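Local coordinates for glucose-1-phosphate uridylyltransferase (Sphingomonas elodea, PDB 2UX8), which probably catalyses the transfer of a uridylyl group from UTP to alpha-D-glucose 1-phosphate, giving UDP-glucose and diphosphate, and binds glucose 1-phosphate, at residues N164-E169 against L210-R215; D188-E193 against H253-Q258. One frame throughout, in Å; residues are numbered along the deposited sequence.

Contact 1 of 2, residues N164-E169 against L210-R215. With G1P (1-O-phosphono-alpha-D-glucopyranose), chain K.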
ATOM      1  N   ASN C 164      -0.922 -38.134  -8.939  1.00 43.73           N
ATOM      2  CA  ASN C 164      -1.647 -36.876  -9.037  1.00 44.07           C
ATOM      3  C   ASN C 164      -3.131 -37.050  -8.744  1.00 43.99           C
ATOM      4  O   ASN C 164      -3.740 -38.042  -9.137  1.00 44.82           O
ATOM      5  CB  ASN C 164      -1.462 -36.282 -10.436  1.00 50.51           C
ATOM      6  CG  ASN C 164      -0.017 -36.335 -10.906  1.00 51.62           C
ATOM      7  OD1 ASN C 164       0.403 -37.299 -11.550  1.00 55.10           O
ATOM      8  ND2 ASN C 164       0.756 -35.306 -10.571  1.00 50.99           N
ATOM      9  N   LEU C 165      -3.708 -36.083  -8.040  1.00 44.87           N
ATOM     10  CA  LEU C 165      -5.119 -36.129  -7.703  1.00 44.42           C
ATOM     11  C   LEU C 165      -5.770 -34.772  -7.927  1.00 44.72           C
ATOM     12  O   LEU C 165      -5.120 -33.725  -7.841  1.00 44.39           O
ATOM     13  CB  LEU C 165      -5.323 -36.537  -6.241  1.00 47.60           C
ATOM     14  CG  LEU C 165      -4.876 -37.911  -5.737  1.00 47.81           C
ATOM     15  CD1 LEU C 165      -3.440 -37.830  -5.274  1.00 47.84           C
ATOM     16  CD2 LEU C 165      -5.747 -38.342  -4.568  1.00 47.80           C
ATOM     17  N   ILE C 166      -7.065 -34.803  -8.215  1.00 47.22           N
ATOM     18  CA  ILE C 166      -7.839 -33.593  -8.431  1.00 47.65           C
ATOM     19  C   ILE C 166      -9.241 -33.836  -7.912  1.00 48.37           C
ATOM     20  O   ILE C 166      -9.708 -34.967  -7.887  1.00 48.86           O
ATOM     21  CB  ILE C 166      -7.925 -33.230  -9.926  1.00 33.56           C
ATOM     22  CG1 ILE C 166      -8.385 -34.449 -10.723  1.00 34.41           C
ATOM     23  CG2 ILE C 166      -6.575 -32.724 -10.423  1.00 32.89           C
ATOM     24  CD1 ILE C 166      -8.647 -34.171 -12.183  1.00 33.77           C
ATOM     25  N   CYS C 167      -9.909 -32.779  -7.483  1.00 53.78           N
ATOM     26  CA  CYS C 167     -11.268 -32.914  -6.992  1.00 54.52           C
ATOM     27  C   CYS C 167     -12.191 -33.012  -8.202  1.00 55.55           C
ATOM     28  O   CYS C 167     -12.087 -32.222  -9.144  1.00 55.96           O
ATOM     29  CB  CYS C 167     -11.649 -31.711  -6.141  1.00 41.06           C
ATOM     30  SG  CYS C 167     -13.223 -31.914  -5.330  1.00 38.92           S
ATOM     31  N   ALA C 168     -13.088 -33.990  -8.178  1.00 54.11           N
ATOM     32  CA  ALA C 168     -14.016 -34.195  -9.281  1.00 55.06           C
ATOM     33  C   ALA C 168     -15.446 -34.044  -8.811  1.00 56.06           C
ATOM     34  O   ALA C 168     -15.775 -34.368  -7.665  1.00 56.26           O
ATOM     35  CB  ALA C 168     -13.803 -35.571  -9.897  1.00 36.70           C
ATOM     36  N   GLU C 169     -16.289 -33.565  -9.721  1.00 43.54           N
ATOM     37  CA  GLU C 169     -17.685 -33.321  -9.410  1.00 45.52           C
ATOM     38  C   GLU C 169     -18.559 -33.393 -10.663  1.00 47.38           C
ATOM     39  O   GLU C 169     -18.248 -32.776 -11.685  1.00 47.59           O
ATOM     40  CB  GLU C 169     -17.791 -31.941  -8.758  1.00 49.42           C
ATOM     41  CG  GLU C 169     -19.157 -31.518  -8.274  1.00 49.23           C
ATOM     42  CD  GLU C 169     -19.114 -30.126  -7.677  1.00 49.21           C
ATOM     43  OE1 GLU C 169     -18.255 -29.895  -6.794  1.00 48.06           O
ATOM     44  OE2 GLU C 169     -19.927 -29.270  -8.092  1.00 46.87           O
ATOM     45  N   LEU C 210     -17.959 -35.501 -15.364  1.00 55.89           N
ATOM     46  CA  LEU C 210     -17.158 -35.135 -14.200  1.00 53.99           C
ATOM     47  C   LEU C 210     -16.041 -34.158 -14.550  1.00 52.47           C
ATOM     48  O   LEU C 210     -15.092 -34.473 -15.271  1.00 52.57           O
ATOM     49  CB  LEU C 210     -16.616 -36.367 -13.460  1.00 44.45           C
ATOM     50  CG  LEU C 210     -15.395 -37.140 -13.927  1.00 44.31           C
ATOM     51  CD1 LEU C 210     -14.935 -38.039 -12.794  1.00 44.11           C
ATOM     52  CD2 LEU C 210     -15.723 -37.945 -15.169  1.00 45.16           C
ATOM     53  N   SER C 211     -16.198 -32.949 -14.024  1.00 50.78           N
ATOM     54  CA  SER C 211     -15.277 -31.853 -14.249  1.00 49.14           C
ATOM     55  C   SER C 211     -14.196 -31.751 -13.183  1.00 47.39           C
ATOM     56  O   SER C 211     -14.247 -32.426 -12.155  1.00 46.92           O
ATOM     57  CB  SER C 211     -16.065 -30.549 -14.296  1.00 83.25           C
ATOM     58  OG  SER C 211     -16.892 -30.437 -13.147  1.00 83.90           O
ATOM     59  N   VAL C 212     -13.220 -30.891 -13.445  1.00 53.12           N
ATOM     60  CA  VAL C 212     -12.114 -30.665 -12.527  1.00 51.31           C
ATOM     61  C   VAL C 212     -12.477 -29.490 -11.623  1.00 49.99           C
ATOM     62  O   VAL C 212     -12.949 -28.466 -12.101  1.00 49.96           O
ATOM     63  CB  VAL C 212     -10.815 -30.331 -13.303  1.00 43.49           C
ATOM     64  CG1 VAL C 212      -9.643 -30.199 -12.346  1.00 43.89           C
ATOM     65  CG2 VAL C 212     -10.530 -31.415 -14.326  1.00 42.96           C
ATOM     66  N   ILE C 213     -12.284 -29.649 -10.319  1.00 45.17           N
ATOM     67  CA  ILE C 213     -12.583 -28.580  -9.377  1.00 42.93           C
ATOM     68  C   ILE C 213     -11.256 -28.034  -8.859  1.00 41.37           C
ATOM     69  O   ILE C 213     -10.253 -28.734  -8.877  1.00 41.28           O
ATOM     70  CB  ILE C 213     -13.460 -29.089  -8.204  1.00 36.25           C
ATOM     71  CG1 ILE C 213     -14.800 -29.597  -8.746  1.00 35.02           C
ATOM     72  CG2 ILE C 213     -13.689 -27.974  -7.191  1.00 35.26           C
ATOM     73  CD1 ILE C 213     -15.515 -28.626  -9.649  1.00 32.75           C
ATOM     74  N   GLY C 214     -11.259 -26.787  -8.403  1.00 27.68           N
ATOM     75  CA  GLY C 214     -10.046 -26.138  -7.928  1.00 25.40           C
ATOM     76  C   GLY C 214      -9.261 -26.671  -6.742  1.00 24.27           C
ATOM     77  O   GLY C 214      -8.874 -25.912  -5.850  1.00 24.97           O
ATOM     78  N   ARG C 215      -9.009 -27.971  -6.730  1.00 35.36           N
ATOM     79  CA  ARG C 215      -8.238 -28.615  -5.664  1.00 33.79           C
ATOM     80  C   ARG C 215      -7.323 -29.641  -6.350  1.00 33.71           C
ATOM     81  O   ARG C 215      -7.810 -30.579  -6.982  1.00 33.46           O
ATOM     82  CB  ARG C 215      -9.186 -29.296  -4.666  1.00 29.97           C
ATOM     83  CG  ARG C 215      -9.219 -28.679  -3.258  1.00 26.76           C
ATOM     84  CD  ARG C 215      -9.363 -27.169  -3.297  1.00 23.23           C
ATOM     85  NE  ARG C 215      -9.889 -26.595  -2.066  1.00 20.22           N
ATOM     86  CZ  ARG C 215     -10.444 -25.385  -2.019  1.00 22.78           C
ATOM     87  NH1 ARG C 215     -10.519 -24.669  -3.123  1.00 21.87           N
ATOM     88  NH2 ARG C 215     -10.962 -24.902  -0.892  1.00 21.60           N
TER
HETATM   89  C1  G1P K1290      -9.668 -23.921 -14.053  0.60 60.19           C
HETATM   90  C2  G1P K1290      -9.191 -25.177 -14.811  0.60 60.19           C
HETATM   91  C3  G1P K1290     -10.423 -26.003 -15.217  0.60 60.19           C
HETATM   92  C4  G1P K1290     -11.154 -26.411 -13.942  0.60 60.19           C
HETATM   93  C5  G1P K1290     -11.582 -25.125 -13.198  0.60 60.19           C
HETATM   94  C6  G1P K1290     -12.304 -25.513 -11.899  0.60 60.19           C
HETATM   95  O1  G1P K1290     -10.473 -23.114 -14.942  0.60 60.19           O
HETATM   96  O2  G1P K1290      -8.472 -24.772 -15.974  0.60 60.19           O
HETATM   97  O3  G1P K1290     -10.006 -27.169 -15.914  0.60 60.19           O
HETATM   98  O4  G1P K1290     -12.304 -27.182 -14.289  0.60 60.19           O
HETATM   99  O5  G1P K1290     -10.411 -24.329 -12.859  0.60 60.19           O
HETATM  100  O6  G1P K1290     -12.706 -24.342 -11.182  0.60 60.19           O
HETATM  101  P   G1P K1290     -10.833 -21.693 -14.245  0.60 60.19           P
HETATM  102  O1P G1P K1290      -9.597 -20.967 -13.860  0.60 60.19           O
HETATM  103  O2P G1P K1290     -11.694 -20.813 -15.271  0.60 60.19           O
HETATM  104  O3P G1P K1290     -11.732 -21.935 -12.929  0.60 60.19           O
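I213 lies against C167 and E169 where two antiparallel strands of the central sheet of this GT-A type nucleotidyltransferase run side by side. Its CB sits 3.5 Å from O of C167 and 3.8 Å from CB of C167. CG1, set beside the backbone N and anti to the carbonyl carbon (chi1 -62°), reaches CB of E169 at 3.8 Å and also lies near O of C167. CD1 ends the chain near the same CB and the carboxylate oxygen OE1 of E169; beyond the segments, I213 also packs on D142 and M144 of strand 142-145. V212 and A168 point to the face opposite I213, where CG2 of V212 meets CD1 of I166, the two side chains crossing obliquely, and CD1 of L210 meets CB of A168. Along the backbone, N of I213 bonds to O of C167 at 2.8 Å, and N of C167 to O of R215 at 3.1 Å. At the other end O of E169 takes two donors from S211: OG at 3.1 Å, lying in the carbonyl plane, and the backbone N, well above that plane. G214 centres an inverse gamma turn that bends the chain; the guanidinium of R215 leaves the contact for a salt bridge with E54. O of V212 accepts a hydrogen bond from O4 of glucose 1-phosphate at 2.6 Å, and E199 and G180 bond to the same ligand. The V212-I213 peptide thus binds C167 through its N-H and the sugar through its C=O, so the strand pairing probably fixes the orientation of the sugar-binding carbonyl.

Contact 2 of 2, residues D188-E193 against H253-Q258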
ATOM      1  N   ASP C 188     -13.177 -46.662  -7.547  1.00 64.75           N
ATOM      2  CA  ASP C 188     -12.865 -47.449  -6.365  1.00 64.54           C
ATOM      3  C   ASP C 188     -13.321 -46.653  -5.153  1.00 64.20           C
ATOM      4  O   ASP C 188     -12.513 -46.142  -4.374  1.00 64.52           O
ATOM      5  CB  ASP C 188     -11.359 -47.733  -6.317  1.00 72.81           C
ATOM      6  CG  ASP C 188     -10.915 -48.338  -5.002  1.00 75.16           C
ATOM      7  OD1 ASP C 188     -11.602 -49.250  -4.494  1.00 77.52           O
ATOM      8  OD2 ASP C 188      -9.863 -47.908  -4.479  1.00 77.87           O
ATOM      9  N   GLY C 189     -14.636 -46.541  -5.013  1.00 62.10           N
ATOM     10  CA  GLY C 189     -15.202 -45.798  -3.905  1.00 61.32           C
ATOM     11  C   GLY C 189     -15.280 -44.314  -4.205  1.00 60.92           C
ATOM     12  O   GLY C 189     -16.136 -43.867  -4.967  1.00 60.85           O
ATOM     13  N   VAL C 190     -14.368 -43.554  -3.610  1.00 46.60           N
ATOM     14  CA  VAL C 190     -14.309 -42.108  -3.781  1.00 45.58           C
ATOM     15  C   VAL C 190     -13.384 -41.718  -4.934  1.00 45.42           C
ATOM     16  O   VAL C 190     -13.497 -40.633  -5.509  1.00 44.77           O
ATOM     17  CB  VAL C 190     -13.832 -41.453  -2.458  1.00 48.83           C
ATOM     18  CG1 VAL C 190     -12.720 -40.451  -2.711  1.00 47.75           C
ATOM     19  CG2 VAL C 190     -15.012 -40.797  -1.765  1.00 48.79           C
ATOM     20  N   LEU C 191     -12.473 -42.620  -5.271  1.00 49.89           N
ATOM     21  CA  LEU C 191     -11.529 -42.387  -6.347  1.00 50.02           C
ATOM     22  C   LEU C 191     -12.103 -42.839  -7.666  1.00 50.28           C
ATOM     23  O   LEU C 191     -13.011 -43.665  -7.713  1.00 50.67           O
ATOM     24  CB  LEU C 191     -10.231 -43.143  -6.087  1.00 63.20           C
ATOM     25  CG  LEU C 191      -9.473 -42.670  -4.851  1.00 63.89           C
ATOM     26  CD1 LEU C 191      -8.301 -43.591  -4.555  1.00 63.61           C
ATOM     27  CD2 LEU C 191      -9.014 -41.244  -5.090  1.00 64.21           C
ATOM     28  N   THR C 192     -11.555 -42.289  -8.739  1.00 49.88           N
ATOM     29  CA  THR C 192     -11.988 -42.629 -10.073  1.00 49.97           C
ATOM     30  C   THR C 192     -10.849 -42.270 -11.027  1.00 51.37           C
ATOM     31  O   THR C 192     -10.421 -41.126 -11.094  1.00 51.99           O
ATOM     32  CB  THR C 192     -13.318 -41.891 -10.415  1.00 46.24           C
ATOM     33  OG1 THR C 192     -13.259 -41.373 -11.745  1.00 44.91           O
ATOM     34  CG2 THR C 192     -13.597 -40.764  -9.422  1.00 45.21           C
ATOM     35  N   GLU C 193     -10.334 -43.273 -11.729  1.00 50.12           N
ATOM     36  CA  GLU C 193      -9.232 -43.089 -12.666  1.00 51.48           C
ATOM     37  C   GLU C 193      -9.498 -42.075 -13.768  1.00 51.73           C
ATOM     38  O   GLU C 193     -10.563 -42.078 -14.380  1.00 51.63           O
ATOM     39  CB  GLU C 193      -8.877 -44.431 -13.307  1.00 88.66           C
ATOM     40  CG  GLU C 193      -7.979 -45.310 -12.460  1.00 91.45           C
ATOM     41  CD  GLU C 193      -7.979 -46.755 -12.913  1.00 94.83           C
ATOM     42  OE1 GLU C 193      -8.229 -47.009 -14.111  1.00 95.10           O
ATOM     43  OE2 GLU C 193      -7.717 -47.634 -12.067  1.00 95.91           O
ATOM     44  N   HIS C 253      -5.885 -39.840 -10.259  1.00 48.89           N
ATOM     45  CA  HIS C 253      -7.255 -40.070  -9.837  1.00 47.83           C
ATOM     46  C   HIS C 253      -8.055 -38.819  -9.533  1.00 47.49           C
ATOM     47  O   HIS C 253      -7.507 -37.771  -9.181  1.00 47.38           O
ATOM     48  CB  HIS C 253      -7.258 -40.948  -8.595  1.00 46.32           C
ATOM     49  CG  HIS C 253      -6.486 -42.214  -8.757  1.00 46.50           C
ATOM     50  ND1 HIS C 253      -6.961 -43.286  -9.476  1.00 46.39           N
ATOM     51  CD2 HIS C 253      -5.255 -42.567  -8.321  1.00 45.83           C
ATOM     52  CE1 HIS C 253      -6.057 -44.249  -9.474  1.00 45.44           C
ATOM     53  NE2 HIS C 253      -5.012 -43.836  -8.781  1.00 44.10           N
ATOM     54  N   GLY C 254      -9.369 -38.957  -9.669  1.00 57.32           N
ATOM     55  CA  GLY C 254     -10.272 -37.872  -9.370  1.00 55.89           C
ATOM     56  C   GLY C 254     -10.845 -38.211  -8.012  1.00 54.80           C
ATOM     57  O   GLY C 254     -11.149 -39.371  -7.743  1.00 54.71           O
ATOM     58  N   VAL C 255     -10.973 -37.214  -7.146  1.00 40.18           N
ATOM     59  CA  VAL C 255     -11.517 -37.431  -5.818  1.00 39.22           C
ATOM     60  C   VAL C 255     -12.843 -36.698  -5.663  1.00 39.00           C
ATOM     61  O   VAL C 255     -12.952 -35.525  -6.006  1.00 38.85           O
ATOM     62  CB  VAL C 255     -10.549 -36.927  -4.743  1.00 54.40           C
ATOM     63  CG1 VAL C 255     -11.088 -37.258  -3.374  1.00 53.27           C
ATOM     64  CG2 VAL C 255      -9.175 -37.549  -4.949  1.00 54.86           C
ATOM     65  N   THR C 256     -13.860 -37.393  -5.168  1.00 44.85           N
ATOM     66  CA  THR C 256     -15.144 -36.749  -4.964  1.00 44.79           C
ATOM     67  C   THR C 256     -15.197 -36.315  -3.504  1.00 43.79           C
ATOM     68  O   THR C 256     -14.889 -37.083  -2.592  1.00 43.52           O
ATOM     69  CB  THR C 256     -16.317 -37.683  -5.323  1.00 44.93           C
ATOM     70  OG1 THR C 256     -16.172 -38.921  -4.629  1.00 48.25           O
ATOM     71  CG2 THR C 256     -16.334 -37.954  -6.817  1.00 45.66           C
ATOM     72  N   PHE C 257     -15.567 -35.059  -3.308  1.00 37.46           N
ATOM     73  CA  PHE C 257     -15.623 -34.446  -1.996  1.00 36.91           C
ATOM     74  C   PHE C 257     -16.832 -34.813  -1.146  1.00 37.43           C
ATOM     75  O   PHE C 257     -17.967 -34.766  -1.609  1.00 37.31           O
ATOM     76  CB  PHE C 257     -15.541 -32.924  -2.177  1.00 30.65           C
ATOM     77  CG  PHE C 257     -15.602 -32.151  -0.898  1.00 28.01           C
ATOM     78  CD1 PHE C 257     -14.752 -32.462   0.163  1.00 26.96           C
ATOM     79  CD2 PHE C 257     -16.486 -31.085  -0.767  1.00 26.21           C
ATOM     80  CE1 PHE C 257     -14.778 -31.716   1.343  1.00 26.87           C
ATOM     81  CE2 PHE C 257     -16.529 -30.330   0.398  1.00 26.37           C
ATOM     82  CZ  PHE C 257     -15.671 -30.642   1.462  1.00 27.81           C
ATOM     83  N   GLN C 258     -16.566 -35.173   0.107  1.00 53.32           N
ATOM     84  CA  GLN C 258     -17.608 -35.526   1.061  1.00 53.97           C
ATOM     85  C   GLN C 258     -18.066 -34.221   1.697  1.00 53.42           C
ATOM     86  O   GLN C 258     -17.697 -33.891   2.830  1.00 54.12           O
ATOM     87  CB  GLN C 258     -17.035 -36.435   2.136  1.00 83.93           C
ATOM     88  CG  GLN C 258     -16.138 -37.499   1.577  1.00 88.54           C
ATOM     89  CD  GLN C 258     -16.887 -38.744   1.203  1.00 94.37           C
ATOM     90  OE1 GLN C 258     -16.790 -39.754   1.893  1.00 94.60           O
ATOM     91  NE2 GLN C 258     -17.648 -38.686   0.113  1.00 97.45           N
TER
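V190, in the type II' turn of a beta hairpin (D188 to L191), meets T256; N of D188 closes the turn on O of L191, and G189 takes backbone angles there that call for glycine. Strand 191-193 leaves the turn antiparallel to strand 253-256 in the large sheet. Hydrogen bonds come first. O of V190 receives both N and OG1 of T256, each at 3.3 Å; the hydroxyl lies in the carbonyl plane on a lone pair, because chi1 of 53° sets OG1 between the backbone N and the carbonyl carbon. An alanine in place of T256 would probably leave that carbonyl with only the backbone donor of the pair and open a gap beside CG2 of V190, which now rests 3.6 Å from OG1. Further on, N of G254 bonds to O of T192 at 2.8 Å, while the return bond from N of T192 to O of G254 is weak. Apolar contacts come from V190, L191 and V255. CG1 of V190 meets CG1 of V255 at 3.6 Å, and CD2 of L191 lies 3.7 Å from CG2 of V255, these two side chains pointing the same way. The same methyl, CG2 of V255, also touches L165 of strand 164-170, on the sheet face that helix 150-161 covers. The last kind of contact is ring to chain. E193 and H253 run side by side, and OE1 of E193 has a weak hydrogen bond with T186 across the hairpin. CG of E193 sits at the edge of the imidazole, near its plane, 3.7 Å from CE1.

From the N terminus the segments alternate: 164-169, 188-193, 210-215, 253-258, so the two contacts cross. Contact 1 closes a 40-residue loop that carries the hairpin of strands 181-188 and 191-198. Contact 2 closes a 59-residue loop that starts on that hairpin, passes through 210-215 and helices 221-228 and 240-244, and returns to the sheet. Strands 164-170 and 252-256 are parallel neighbours, and the contacts meet there: N of A168 is probably hydrogen-bonded to O of V255, and N of V255 to O of I166. One continuous sheet thus links the sugar-binding carbonyl of V212, through strands 164-170 and 252-256, to the hairpin, whose turn lies well away from the pocket.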